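PDB 6F72: VAO-type flavoprotein oxidase VAO615 from Myceliophthora thermophila, which probably acts as a flavoprotein oxidase, carrying one bicovalently bound FAD that reacts rapidly with molecular oxygen once reduced, although no substrate has yet been identified. Local coordinates for residues R216-T221 with G245-N250; G226-Y231 with L290-R295; H237-S242 with Y352-G357. All coordinates share one frame; numbering follows the deposited sequence.

Interaction 1 (R216-T221 with G245-N250). With FAD (flavin-adenine dinucleotide), chain E.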
loop_
_atom_site.group_PDB
_atom_site.type_symbol
_atom_site.label_atom_id
_atom_site.label_comp_id
_atom_site.label_asym_id
_atom_site.label_seq_id
_atom_site.Cartn_x
_atom_site.Cartn_y
_atom_site.Cartn_z
ATOM N N ARG A 216 -0.002 10.187 18.114
ATOM C CA ARG A 216 -0.399 9.193 17.112
ATOM C C ARG A 216 -0.072 9.737 15.729
ATOM O O ARG A 216 -0.122 10.955 15.510
ATOM C CB ARG A 216 -1.906 8.938 17.179
ATOM C CG ARG A 216 -2.449 8.568 18.547
ATOM C CD ARG A 216 -3.933 8.898 18.653
ATOM N NE ARG A 216 -4.488 8.496 19.949
ATOM C CZ ARG A 216 -5.664 8.886 20.430
ATOM N NH1 ARG A 216 -6.440 9.702 19.733
ATOM N NH2 ARG A 216 -6.061 8.459 21.621
ATOM N N ILE A 217 0.282 8.842 14.811
ATOM C CA ILE A 217 0.409 9.179 13.384
ATOM C C ILE A 217 -0.484 8.258 12.533
ATOM O O ILE A 217 -0.652 7.073 12.845
ATOM C CB ILE A 217 1.881 9.166 12.882
ATOM C CG1 ILE A 217 1.985 9.766 11.462
ATOM C CG2 ILE A 217 2.477 7.759 12.958
ATOM C CD1 ILE A 217 3.388 10.083 10.980
ATOM N N VAL A 218 -1.032 8.829 11.461
ATOM C CA VAL A 218 -1.876 8.114 10.499
ATOM C C VAL A 218 -1.029 7.220 9.572
ATOM O O VAL A 218 -0.274 7.707 8.712
ATOM C CB VAL A 218 -2.789 9.092 9.707
ATOM C CG1 VAL A 218 -3.608 8.370 8.649
ATOM C CG2 VAL A 218 -3.700 9.863 10.657
ATOM N N GLY A 219 -1.204 5.907 9.738
ATOM C CA GLY A 219 -0.469 4.923 8.962
ATOM C C GLY A 219 -1.232 3.629 8.800
ATOM O O GLY A 219 -2.275 3.426 9.429
ATOM N N GLY A 220 -0.679 2.740 7.978
ATOM C CA GLY A 220 -1.336 1.477 7.617
ATOM C C GLY A 220 -1.389 0.426 8.709
ATOM O O GLY A 220 -0.708 0.523 9.736
ATOM N N THR A 221 -2.207 -0.593 8.466
ATOM C CA THR A 221 -2.445 -1.652 9.435
ATOM C C THR A 221 -1.358 -2.702 9.311
ATOM O O THR A 221 -1.139 -3.504 10.235
ATOM C CB THR A 221 -3.806 -2.320 9.214
ATOM O OG1 THR A 221 -3.887 -2.779 7.858
ATOM C CG2 THR A 221 -4.938 -1.337 9.490
ATOM N N GLY A 245 -8.549 11.701 9.049
ATOM C CA GLY A 245 -8.474 11.690 7.590
ATOM C C GLY A 245 -7.506 10.644 7.078
ATOM O O GLY A 245 -6.918 9.882 7.859
ATOM N N VAL A 246 -7.331 10.605 5.757
ATOM C CA VAL A 246 -6.376 9.675 5.136
ATOM C C VAL A 246 -4.964 10.191 5.348
ATOM O O VAL A 246 -4.788 11.346 5.673
ATOM C CB VAL A 246 -6.659 9.420 3.624
ATOM C CG1 VAL A 246 -8.067 8.914 3.429
ATOM C CG2 VAL A 246 -6.404 10.663 2.788
ATOM N N ALA A 247 -3.970 9.323 5.168
ATOM C CA ALA A 247 -2.551 9.679 5.278
ATOM C C ALA A 247 -2.200 10.989 4.550
ATOM O O ALA A 247 -1.622 11.898 5.158
ATOM C CB ALA A 247 -1.693 8.521 4.774
ATOM N N ALA A 248 -2.602 11.097 3.279
ATOM C CA ALA A 248 -2.285 12.233 2.426
ATOM C C ALA A 248 -2.837 13.602 2.930
ATOM O O ALA A 248 -2.249 14.651 2.629
ATOM C CB ALA A 248 -2.724 11.951 1.009
ATOM N N ASP A 249 -3.936 13.553 3.699
ATOM C CA ASP A 249 -4.554 14.704 4.368
ATOM C C ASP A 249 -3.639 15.298 5.421
ATOM O O ASP A 249 -3.711 16.505 5.713
ATOM C CB ASP A 249 -5.840 14.287 5.079
ATOM C CG ASP A 249 -6.972 14.016 4.135
ATOM O OD1 ASP A 249 -6.919 14.435 2.954
ATOM O OD2 ASP A 249 -7.942 13.383 4.597
ATOM N N ASN A 250 -2.799 14.433 5.993
ATOM C CA ASN A 250 -1.924 14.796 7.092
ATOM C C ASN A 250 -0.536 15.231 6.650
ATOM O O ASN A 250 0.299 15.525 7.498
ATOM C CB ASN A 250 -1.840 13.657 8.098
ATOM C CG ASN A 250 -3.109 13.516 8.896
ATOM O OD1 ASN A 250 -3.241 14.118 9.946
ATOM N ND2 ASN A 250 -4.075 12.740 8.375
HETATM P PA FAD E . 6.873 0.165 -2.497
HETATM O O1A FAD E . 6.474 -1.011 -3.352
HETATM O O2A FAD E . 8.329 0.263 -2.137
HETATM O O5B FAD E . 6.399 1.508 -3.240
HETATM C C5B FAD E . 5.118 1.617 -3.862
HETATM C C4B FAD E . 5.125 2.661 -4.973
HETATM O O4B FAD E . 5.545 3.921 -4.445
HETATM C C3B FAD E . 6.064 2.353 -6.123
HETATM O O3B FAD E . 5.430 2.831 -7.316
HETATM C C2B FAD E . 7.306 3.183 -5.844
HETATM O O2B FAD E . 7.975 3.565 -7.048
HETATM C C1B FAD E . 6.729 4.385 -5.116
HETATM N N9A FAD E . 7.621 4.974 -4.088
HETATM C C8A FAD E . 7.840 4.472 -2.854
HETATM N N7A FAD E . 8.675 5.277 -2.150
HETATM C C5A FAD E . 8.990 6.316 -2.940
HETATM C C6A FAD E . 9.830 7.527 -2.813
HETATM N N6A FAD E . 10.507 7.755 -1.665
HETATM N N1A FAD E . 9.903 8.369 -3.870
HETATM C C2A FAD E . 9.235 8.142 -5.022
HETATM N N3A FAD E . 8.442 7.056 -5.203
HETATM C C4A FAD E . 8.286 6.125 -4.217
HETATM N N1 FAD E . -2.560 0.345 2.240
HETATM C C2 FAD E . -3.491 0.996 2.983
HETATM O O2 FAD E . -3.973 2.069 2.549
HETATM N N3 FAD E . -3.912 0.518 4.175
HETATM C C4 FAD E . -3.465 -0.627 4.716
HETATM O O4 FAD E . -3.887 -1.033 5.822
HETATM C C4X FAD E . -2.439 -1.387 3.967
HETATM N N5 FAD E . -1.924 -2.541 4.445
HETATM C C5X FAD E . -0.983 -3.243 3.750
HETATM C C6 FAD E . -0.455 -4.445 4.270
HETATM C C7 FAD E . 0.522 -5.147 3.529
HETATM C C7M FAD E . 1.070 -6.442 4.102
HETATM C C8 FAD E . 1.007 -4.613 2.205
HETATM C C8M FAD E . 2.122 -5.240 1.382
HETATM C C9 FAD E . 0.474 -3.425 1.715
HETATM C C9A FAD E . -0.500 -2.719 2.428
HETATM N N10 FAD E . -1.016 -1.502 1.923
HETATM C C10 FAD E . -2.004 -0.819 2.664
HETATM C "C1'" FAD E . -0.588 -1.013 0.615
HETATM C "C2'" FAD E . 0.354 0.151 0.548
HETATM O "O2'" FAD E . -0.385 1.325 0.873
HETATM C "C3'" FAD E . 0.832 0.197 -0.898
HETATM O "O3'" FAD E . 1.276 -1.105 -1.338
HETATM C "C4'" FAD E . 1.946 1.217 -1.081
HETATM O "O4'" FAD E . 2.197 1.400 -2.476
HETATM C "C5'" FAD E . 3.210 0.818 -0.318
HETATM O "O5'" FAD E . 4.274 1.721 -0.576
HETATM P P FAD E . 5.769 1.327 -0.138
HETATM O O1P FAD E . 5.742 0.843 1.284
HETATM O O2P FAD E . 6.633 2.489 -0.569
HETATM O O3P FAD E . 6.067 0.073 -1.112
#
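Val218 lies over one face of the Asn250 carboxamide, its CG2 methyl standing above the nitrogen at 3.7 Å from Asn250 ND2, and the two side chains cross at about a right angle. The edges of the same amide are polar: ND2 donates to Val246 O almost within the amide plane (3.1 Å), with Tyr244 O as a further acceptor, while OD1 takes a hydrogen bond from Arg295 NE. This is loop-to-loop packing inside the FAD-binding PCMH-type domain, where the segment 216-221 runs past a short 3-10 turn at 247-249. Val218 has CG1 anti to its backbone N (chi1 177°), which sends that methyl into the start of the turn, 3.6 Å from Ala247 N and 3.7 Å from Gly245 O. The contact thus illustrates how one branched apolar residue can pack against a turn and a flat amide at once without any hydrogen bond crossing between the segments.

The turn braces itself. The Asp249 carboxylate is approached at OD2 by Val246 N from above its plane, 49° out of it (3.1 Å), and its OD1 forms a salt bridge with Arg470. Gly245, just past the end of helix 241-244, has positive phi and backbone angles at which a side chain would press on the preceding carbonyl oxygen; a beta carbon would also strike Asp249 OD2.

At its far end the segment 216-221 reaches the flavin, immediately before Cys222, one of the two residues cross-linked to FAD. The carbonyl O4 is gripped twice by Thr221: the backbone N donates nearly straight (169°) over 3.2 Å, and the hydroxyl OG1 donates to FAD O4 at 2.7 Å.

Interaction 2 (G226-Y231 with L290-R295). With FAD (flavin-adenine dinucleotide), chain E.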
loop_
_atom_site.group_PDB
_atom_site.type_symbol
_atom_site.label_atom_id
_atom_site.label_comp_id
_atom_site.label_asym_id
_atom_site.label_seq_id
_atom_site.Cartn_x
_atom_site.Cartn_y
_atom_site.Cartn_z
ATOM N N GLY A 226 5.718 1.105 4.020
ATOM C CA GLY A 226 6.454 2.363 4.019
ATOM C C GLY A 226 5.523 3.574 4.035
ATOM O O GLY A 226 4.924 3.911 2.998
ATOM N N ILE A 227 5.437 4.230 5.200
ATOM C CA ILE A 227 4.520 5.364 5.441
ATOM C C ILE A 227 4.745 6.570 4.524
ATOM O O ILE A 227 3.787 7.217 4.129
ATOM C CB ILE A 227 4.452 5.758 6.946
ATOM C CG1 ILE A 227 3.185 6.567 7.244
ATOM C CG2 ILE A 227 5.734 6.444 7.433
ATOM C CD1 ILE A 227 2.948 6.825 8.720
ATOM N N VAL A 228 5.995 6.836 4.166
ATOM C CA VAL A 228 6.390 7.987 3.339
ATOM C C VAL A 228 6.336 7.632 1.844
ATOM O O VAL A 228 6.342 8.513 0.978
ATOM C CB VAL A 228 7.801 8.475 3.751
ATOM C CG1 VAL A 228 8.169 9.808 3.086
ATOM C CG2 VAL A 228 7.884 8.624 5.271
ATOM N N GLY A 229 6.279 6.332 1.551
ATOM C CA GLY A 229 6.316 5.845 0.175
ATOM C C GLY A 229 4.963 5.856 -0.521
ATOM O O GLY A 229 4.194 6.814 -0.403
ATOM N N GLY A 230 4.665 4.766 -1.227
ATOM C CA GLY A 230 3.428 4.626 -1.996
ATOM C C GLY A 230 2.179 4.685 -1.152
ATOM O O GLY A 230 1.109 5.009 -1.671
ATOM N N TYR A 231 2.316 4.371 0.137
ATOM C CA TYR A 231 1.228 4.458 1.110
ATOM C C TYR A 231 0.585 5.873 1.199
ATOM O O TYR A 231 -0.592 6.049 0.845
ATOM C CB TYR A 231 1.688 3.965 2.494
ATOM C CG TYR A 231 0.632 4.167 3.555
ATOM C CD1 TYR A 231 -0.434 3.261 3.695
ATOM C CD2 TYR A 231 0.657 5.311 4.388
ATOM C CE1 TYR A 231 -1.422 3.467 4.656
ATOM C CE2 TYR A 231 -0.312 5.517 5.349
ATOM C CZ TYR A 231 -1.358 4.618 5.470
ATOM O OH TYR A 231 -2.319 4.843 6.422
ATOM N N LEU A 290 12.368 12.150 -0.630
ATOM C CA LEU A 290 13.406 11.906 0.379
ATOM C C LEU A 290 12.863 11.908 1.799
ATOM O O LEU A 290 13.378 11.223 2.677
ATOM C CB LEU A 290 14.532 12.926 0.241
ATOM C CG LEU A 290 15.311 12.986 -1.076
ATOM C CD1 LEU A 290 16.148 14.257 -1.084
ATOM C CD2 LEU A 290 16.204 11.768 -1.268
ATOM N N SER A 291 11.817 12.699 2.026
ATOM C CA SER A 291 11.139 12.730 3.313
ATOM C C SER A 291 9.781 13.366 3.132
ATOM O O SER A 291 9.517 14.010 2.106
ATOM C CB SER A 291 11.957 13.522 4.356
ATOM O OG SER A 291 11.836 14.924 4.164
ATOM N N MET A 292 8.927 13.169 4.136
ATOM C CA MET A 292 7.693 13.935 4.291
ATOM C C MET A 292 7.635 14.510 5.698
ATOM O O MET A 292 8.223 13.965 6.635
ATOM C CB MET A 292 6.458 13.057 4.001
ATOM C CG MET A 292 6.055 12.083 5.098
ATOM S SD MET A 292 4.494 11.263 4.729
ATOM C CE MET A 292 4.120 10.547 6.335
ATOM N N THR A 293 6.957 15.637 5.835
ATOM C CA THR A 293 6.620 16.148 7.143
ATOM C C THR A 293 5.116 15.988 7.256
ATOM O O THR A 293 4.379 16.324 6.321
ATOM C CB THR A 293 7.070 17.600 7.283
ATOM O OG1 THR A 293 8.458 17.662 6.955
ATOM C CG2 THR A 293 6.845 18.123 8.709
ATOM N N ALA A 294 4.673 15.444 8.385
ATOM C CA ALA A 294 3.263 15.159 8.587
ATOM C C ALA A 294 2.823 15.459 10.000
ATOM O O ALA A 294 3.611 15.359 10.952
ATOM C CB ALA A 294 2.951 13.714 8.240
ATOM N N ARG A 295 1.550 15.814 10.105
ATOM C CA ARG A 295 0.857 16.029 11.369
ATOM C C ARG A 295 0.984 14.856 12.342
ATOM O O ARG A 295 0.869 13.698 11.959
ATOM C CB ARG A 295 -0.630 16.332 11.111
ATOM C CG ARG A 295 -0.877 17.427 10.080
ATOM C CD ARG A 295 -2.331 17.913 10.038
ATOM N NE ARG A 295 -3.291 16.883 9.648
ATOM C CZ ARG A 295 -4.569 17.103 9.317
ATOM N NH1 ARG A 295 -5.071 18.347 9.310
ATOM N NH2 ARG A 295 -5.350 16.075 8.988
HETATM P PA FAD E . 6.873 0.165 -2.497
HETATM O O1A FAD E . 6.474 -1.011 -3.352
HETATM O O2A FAD E . 8.329 0.263 -2.137
HETATM O O5B FAD E . 6.399 1.508 -3.240
HETATM C C5B FAD E . 5.118 1.617 -3.862
HETATM C C4B FAD E . 5.125 2.661 -4.973
HETATM O O4B FAD E . 5.545 3.921 -4.445
HETATM C C3B FAD E . 6.064 2.353 -6.123
HETATM O O3B FAD E . 5.430 2.831 -7.316
HETATM C C2B FAD E . 7.306 3.183 -5.844
HETATM O O2B FAD E . 7.975 3.565 -7.048
HETATM C C1B FAD E . 6.729 4.385 -5.116
HETATM N N9A FAD E . 7.621 4.974 -4.088
HETATM C C8A FAD E . 7.840 4.472 -2.854
HETATM N N7A FAD E . 8.675 5.277 -2.150
HETATM C C5A FAD E . 8.990 6.316 -2.940
HETATM C C6A FAD E . 9.830 7.527 -2.813
HETATM N N6A FAD E . 10.507 7.755 -1.665
HETATM N N1A FAD E . 9.903 8.369 -3.870
HETATM C C2A FAD E . 9.235 8.142 -5.022
HETATM N N3A FAD E . 8.442 7.056 -5.203
HETATM C C4A FAD E . 8.286 6.125 -4.217
HETATM N N1 FAD E . -2.560 0.345 2.240
HETATM C C2 FAD E . -3.491 0.996 2.983
HETATM O O2 FAD E . -3.973 2.069 2.549
HETATM N N3 FAD E . -3.912 0.518 4.175
HETATM C C4 FAD E . -3.465 -0.627 4.716
HETATM O O4 FAD E . -3.887 -1.033 5.822
HETATM C C4X FAD E . -2.439 -1.387 3.967
HETATM N N5 FAD E . -1.924 -2.541 4.445
HETATM C C5X FAD E . -0.983 -3.243 3.750
HETATM C C6 FAD E . -0.455 -4.445 4.270
HETATM C C7 FAD E . 0.522 -5.147 3.529
HETATM C C7M FAD E . 1.070 -6.442 4.102
HETATM C C8 FAD E . 1.007 -4.613 2.205
HETATM C C8M FAD E . 2.122 -5.240 1.382
HETATM C C9 FAD E . 0.474 -3.425 1.715
HETATM C C9A FAD E . -0.500 -2.719 2.428
HETATM N N10 FAD E . -1.016 -1.502 1.923
HETATM C C10 FAD E . -2.004 -0.819 2.664
HETATM C "C1'" FAD E . -0.588 -1.013 0.615
HETATM C "C2'" FAD E . 0.354 0.151 0.548
HETATM O "O2'" FAD E . -0.385 1.325 0.873
HETATM C "C3'" FAD E . 0.832 0.197 -0.898
HETATM O "O3'" FAD E . 1.276 -1.105 -1.338
HETATM C "C4'" FAD E . 1.946 1.217 -1.081
HETATM O "O4'" FAD E . 2.197 1.400 -2.476
HETATM C "C5'" FAD E . 3.210 0.818 -0.318
HETATM O "O5'" FAD E . 4.274 1.721 -0.576
HETATM P P FAD E . 5.769 1.327 -0.138
HETATM O O1P FAD E . 5.742 0.843 1.284
HETATM O O2P FAD E . 6.633 2.489 -0.569
HETATM O O3P FAD E . 6.067 0.073 -1.112
#
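Val228 and Met292 meet where helix 227-231 passes over strand 290-295 with their directions 100° apart, and their side chains cross obliquely. Val228 puts CG1 onto the stem of the methionine, 3.7 Å from Met292 CG, and onto the strand backbone, 3.6 Å from Met292 N. The Met292 CG atom sits between the backbone N and the carbonyl carbon (chi1 77°), and the chain then runs extended, which carries the sulfur beneath the first helical turn and the CE methyl to Ile227. There CE lies 4.2 Å from Ile227 CG1, the two side chains at about a right angle. An alanine in place of Met292 would probably leave a gap under this turn, with Ile227 losing its methyl partner and Val228 its contacts with Met292 CG.

The other flank of the helix start serves the cofactor, as a glycine-rich turn against a phosphate. Gly226 N donates to FAD O1P at 2.7 Å and Gly230 N to FAD O2P at 3.1 Å, while a beta carbon on Gly229 or Gly230 would collide with the cofactor. Tyr231 turns the edge of its ring to the ribityl chain, CD1 being 3.4 Å from FAD O2'.

The chemistry is therefore divided: apolar contacts, which have little directional demand, hold the turn on the sheet, and directed N-H groups at a helix N-terminus would help to offset the phosphate charge.

Interaction 3 (H237-S242 with Y352-G357). With FAD (flavin-adenine dinucleotide), chain E.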
loop_
_atom_site.group_PDB
_atom_site.type_symbol
_atom_site.label_atom_id
_atom_site.label_comp_id
_atom_site.label_asym_id
_atom_site.label_seq_id
_atom_site.Cartn_x
_atom_site.Cartn_y
_atom_site.Cartn_z
ATOM N N HIS A 237 -5.133 4.621 3.755
ATOM C CA HIS A 237 -6.132 4.474 4.805
ATOM C C HIS A 237 -5.541 3.892 6.093
ATOM O O HIS A 237 -4.429 3.345 6.100
ATOM C CB HIS A 237 -7.357 3.715 4.303
ATOM C CG HIS A 237 -7.232 2.226 4.377
ATOM N ND1 HIS A 237 -6.668 1.473 3.365
ATOM C CD2 HIS A 237 -7.628 1.346 5.330
ATOM C CE1 HIS A 237 -6.705 0.195 3.702
ATOM N NE2 HIS A 237 -7.287 0.091 4.886
ATOM N N SER A 238 -6.299 4.023 7.173
ATOM C CA SER A 238 -5.833 3.759 8.522
ATOM C C SER A 238 -7.051 3.560 9.397
ATOM O O SER A 238 -8.125 4.107 9.099
ATOM C CB SER A 238 -5.039 4.974 9.035
ATOM O OG SER A 238 -4.676 4.863 10.404
ATOM N N ILE A 239 -6.884 2.813 10.488
ATOM C CA ILE A 239 -7.929 2.663 11.520
ATOM C C ILE A 239 -8.187 4.007 12.253
ATOM O O ILE A 239 -9.176 4.173 12.981
ATOM C CB ILE A 239 -7.616 1.491 12.499
ATOM C CG1 ILE A 239 -6.271 1.708 13.237
ATOM C CG2 ILE A 239 -7.633 0.152 11.748
ATOM C CD1 ILE A 239 -6.052 0.842 14.469
ATOM N N LEU A 240 -7.300 4.966 12.012
ATOM C CA LEU A 240 -7.368 6.289 12.603
ATOM C C LEU A 240 -7.970 7.326 11.649
ATOM O O LEU A 240 -8.081 8.507 12.000
ATOM C CB LEU A 240 -5.968 6.744 13.069
ATOM C CG LEU A 240 -5.386 6.241 14.397
ATOM C CD1 LEU A 240 -4.115 7.021 14.728
ATOM C CD2 LEU A 240 -6.361 6.291 15.573
ATOM N N SER A 241 -8.354 6.886 10.453
ATOM C CA SER A 241 -8.828 7.803 9.426
ATOM C C SER A 241 -10.145 8.510 9.756
ATOM O O SER A 241 -10.328 9.660 9.362
ATOM C CB SER A 241 -8.869 7.129 8.060
ATOM O OG SER A 241 -7.550 7.001 7.560
ATOM N N SER A 242 -11.015 7.854 10.523
ATOM C CA SER A 242 -12.270 8.468 10.980
ATOM C C SER A 242 -12.008 9.617 11.950
ATOM O O SER A 242 -12.848 10.509 12.101
ATOM C CB SER A 242 -13.175 7.449 11.657
ATOM O OG SER A 242 -13.609 6.479 10.739
ATOM N N TYR A 352 -12.402 -5.919 14.346
ATOM C CA TYR A 352 -11.647 -5.228 15.384
ATOM C C TYR A 352 -12.013 -3.758 15.380
ATOM O O TYR A 352 -11.902 -3.084 14.348
ATOM C CB TYR A 352 -10.145 -5.371 15.159
ATOM C CG TYR A 352 -9.625 -6.790 15.042
ATOM C CD1 TYR A 352 -10.053 -7.804 15.920
ATOM C CD2 TYR A 352 -8.657 -7.111 14.077
ATOM C CE1 TYR A 352 -9.552 -9.102 15.815
ATOM C CE2 TYR A 352 -8.136 -8.403 13.974
ATOM C CZ TYR A 352 -8.590 -9.389 14.843
ATOM O OH TYR A 352 -8.075 -10.666 14.743
ATOM N N GLY A 353 -12.464 -3.281 16.534
ATOM C CA GLY A 353 -12.888 -1.893 16.695
ATOM C C GLY A 353 -11.811 -0.968 17.222
ATOM O O GLY A 353 -11.024 -1.356 18.085
ATOM N N THR A 354 -11.806 0.262 16.705
ATOM C CA THR A 354 -10.881 1.318 17.122
ATOM C C THR A 354 -11.697 2.561 17.505
ATOM O O THR A 354 -12.368 3.173 16.666
ATOM C CB THR A 354 -9.869 1.639 16.008
ATOM O OG1 THR A 354 -9.086 0.467 15.737
ATOM C CG2 THR A 354 -8.946 2.791 16.404
ATOM N N MET A 355 -11.636 2.906 18.786
ATOM C CA MET A 355 -12.493 3.939 19.359
ATOM C C MET A 355 -11.669 4.968 20.157
ATOM O O MET A 355 -11.667 4.936 21.394
ATOM C CB MET A 355 -13.598 3.281 20.207
ATOM C CG MET A 355 -14.587 2.450 19.393
ATOM S SD MET A 355 -15.560 1.256 20.333
ATOM C CE MET A 355 -14.385 -0.096 20.472
ATOM N N PRO A 356 -10.949 5.874 19.448
ATOM C CA PRO A 356 -9.990 6.767 20.134
ATOM C C PRO A 356 -10.635 7.636 21.213
ATOM O O PRO A 356 -11.703 8.208 20.993
ATOM C CB PRO A 356 -9.420 7.621 18.991
ATOM C CG PRO A 356 -9.605 6.776 17.770
ATOM C CD PRO A 356 -10.930 6.094 17.986
ATOM N N GLY A 357 -10.005 7.692 22.381
ATOM C CA GLY A 357 -10.506 8.487 23.504
ATOM C C GLY A 357 -11.717 7.931 24.239
ATOM O O GLY A 357 -12.252 8.603 25.135
HETATM P PA FAD E . 6.873 0.165 -2.497
HETATM O O1A FAD E . 6.474 -1.011 -3.352
HETATM O O2A FAD E . 8.329 0.263 -2.137
HETATM O O5B FAD E . 6.399 1.508 -3.240
HETATM C C5B FAD E . 5.118 1.617 -3.862
HETATM C C4B FAD E . 5.125 2.661 -4.973
HETATM O O4B FAD E . 5.545 3.921 -4.445
HETATM C C3B FAD E . 6.064 2.353 -6.123
HETATM O O3B FAD E . 5.430 2.831 -7.316
HETATM C C2B FAD E . 7.306 3.183 -5.844
HETATM O O2B FAD E . 7.975 3.565 -7.048
HETATM C C1B FAD E . 6.729 4.385 -5.116
HETATM N N9A FAD E . 7.621 4.974 -4.088
HETATM C C8A FAD E . 7.840 4.472 -2.854
HETATM N N7A FAD E . 8.675 5.277 -2.150
HETATM C C5A FAD E . 8.990 6.316 -2.940
HETATM C C6A FAD E . 9.830 7.527 -2.813
HETATM N N6A FAD E . 10.507 7.755 -1.665
HETATM N N1A FAD E . 9.903 8.369 -3.870
HETATM C C2A FAD E . 9.235 8.142 -5.022
HETATM N N3A FAD E . 8.442 7.056 -5.203
HETATM C C4A FAD E . 8.286 6.125 -4.217
HETATM N N1 FAD E . -2.560 0.345 2.240
HETATM C C2 FAD E . -3.491 0.996 2.983
HETATM O O2 FAD E . -3.973 2.069 2.549
HETATM N N3 FAD E . -3.912 0.518 4.175
HETATM C C4 FAD E . -3.465 -0.627 4.716
HETATM O O4 FAD E . -3.887 -1.033 5.822
HETATM C C4X FAD E . -2.439 -1.387 3.967
HETATM N N5 FAD E . -1.924 -2.541 4.445
HETATM C C5X FAD E . -0.983 -3.243 3.750
HETATM C C6 FAD E . -0.455 -4.445 4.270
HETATM C C7 FAD E . 0.522 -5.147 3.529
HETATM C C7M FAD E . 1.070 -6.442 4.102
HETATM C C8 FAD E . 1.007 -4.613 2.205
HETATM C C8M FAD E . 2.122 -5.240 1.382
HETATM C C9 FAD E . 0.474 -3.425 1.715
HETATM C C9A FAD E . -0.500 -2.719 2.428
HETATM N N10 FAD E . -1.016 -1.502 1.923
HETATM C C10 FAD E . -2.004 -0.819 2.664
HETATM C "C1'" FAD E . -0.588 -1.013 0.615
HETATM C "C2'" FAD E . 0.354 0.151 0.548
HETATM O "O2'" FAD E . -0.385 1.325 0.873
HETATM C "C3'" FAD E . 0.832 0.197 -0.898
HETATM O "O3'" FAD E . 1.276 -1.105 -1.338
HETATM C "C4'" FAD E . 1.946 1.217 -1.081
HETATM O "O4'" FAD E . 2.197 1.400 -2.476
HETATM C "C5'" FAD E . 3.210 0.818 -0.318
HETATM O "O5'" FAD E . 4.274 1.721 -0.576
HETATM P P FAD E . 5.769 1.327 -0.138
HETATM O O1P FAD E . 5.742 0.843 1.284
HETATM O O2P FAD E . 6.633 2.489 -0.569
HETATM O O3P FAD E . 6.067 0.073 -1.112
#
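Ile239 and Thr354 make the closest approach, a methyl against a hydroxyl oxygen, their side chains crossing at about a right angle. The isoleucine CG1 branch lies between its backbone N and carbonyl carbon (chi1 60°) and continues extended, which brings the terminal methyl alongside the threonine: Ile239 CD1 is 3.3 Å from Thr354 OG1 and 4.0 Å from Thr354 CG2. That hydroxyl is not left to hydrocarbon alone, since it is hydrogen-bonded to His394 NE2. The apolar pair proper lies beside it: Leu240 CD2 is 3.9 Å from Pro356 CG and so packs against the proline ring.

Hydrogen bonds act within the segment 237-242 and not across the contact. The Ser238 hydroxyl receives Leu240 N at 3.1 Å and 162°, an ST turn that caps the approach to helix 241-244, and the same oxygen is also hydrogen-bonded to Gly219 O. Ser241 N closes the type I beta turn on Ser238 O. These bonds probably help to fix the direction in which Ile239 and Leu240 leave the backbone.

Cofactor binding enters through the backbone of His237, whose N donates to FAD O2 at 3.1 Å. A single residue, Ser238, separates this flavin contact from the packing at Ile239, an example of one loop serving cofactor and domain interface together.

In the fold, the contact joins a loop of the FAD-binding region to strand 348-356 of the seven-stranded antiparallel sheet, where that strand runs between 302-310 and 339-344. Helix 391-399 closes over the pair, with Tyr391 touching both Ile239 and Leu240, while Thr341 of strand 339-344 also packs on Ile239.

How the interactions relate
The six segments alternate along the chain in the order 216-221, 226-231, 237-242, 245-250, 290-295 and 352-357, the first three each pairing, in order, with one of the last three. Interaction 1 lies in the middle, its centre about 10 Å from each of the others, whose centres are about 20 Å apart. Interactions 1 and 2 fall wholly within the PCMH-type range, whereas interaction 3 reaches on to the seven-stranded sheet. Tyr231 ties them together: its OH is hydrogen-bonded to His237 O and packs on Gly219 and Gly220. All three touch FAD, from its phosphate to its flavin ring, so cofactor binding and domain packing are built from the same run of loops and short helices.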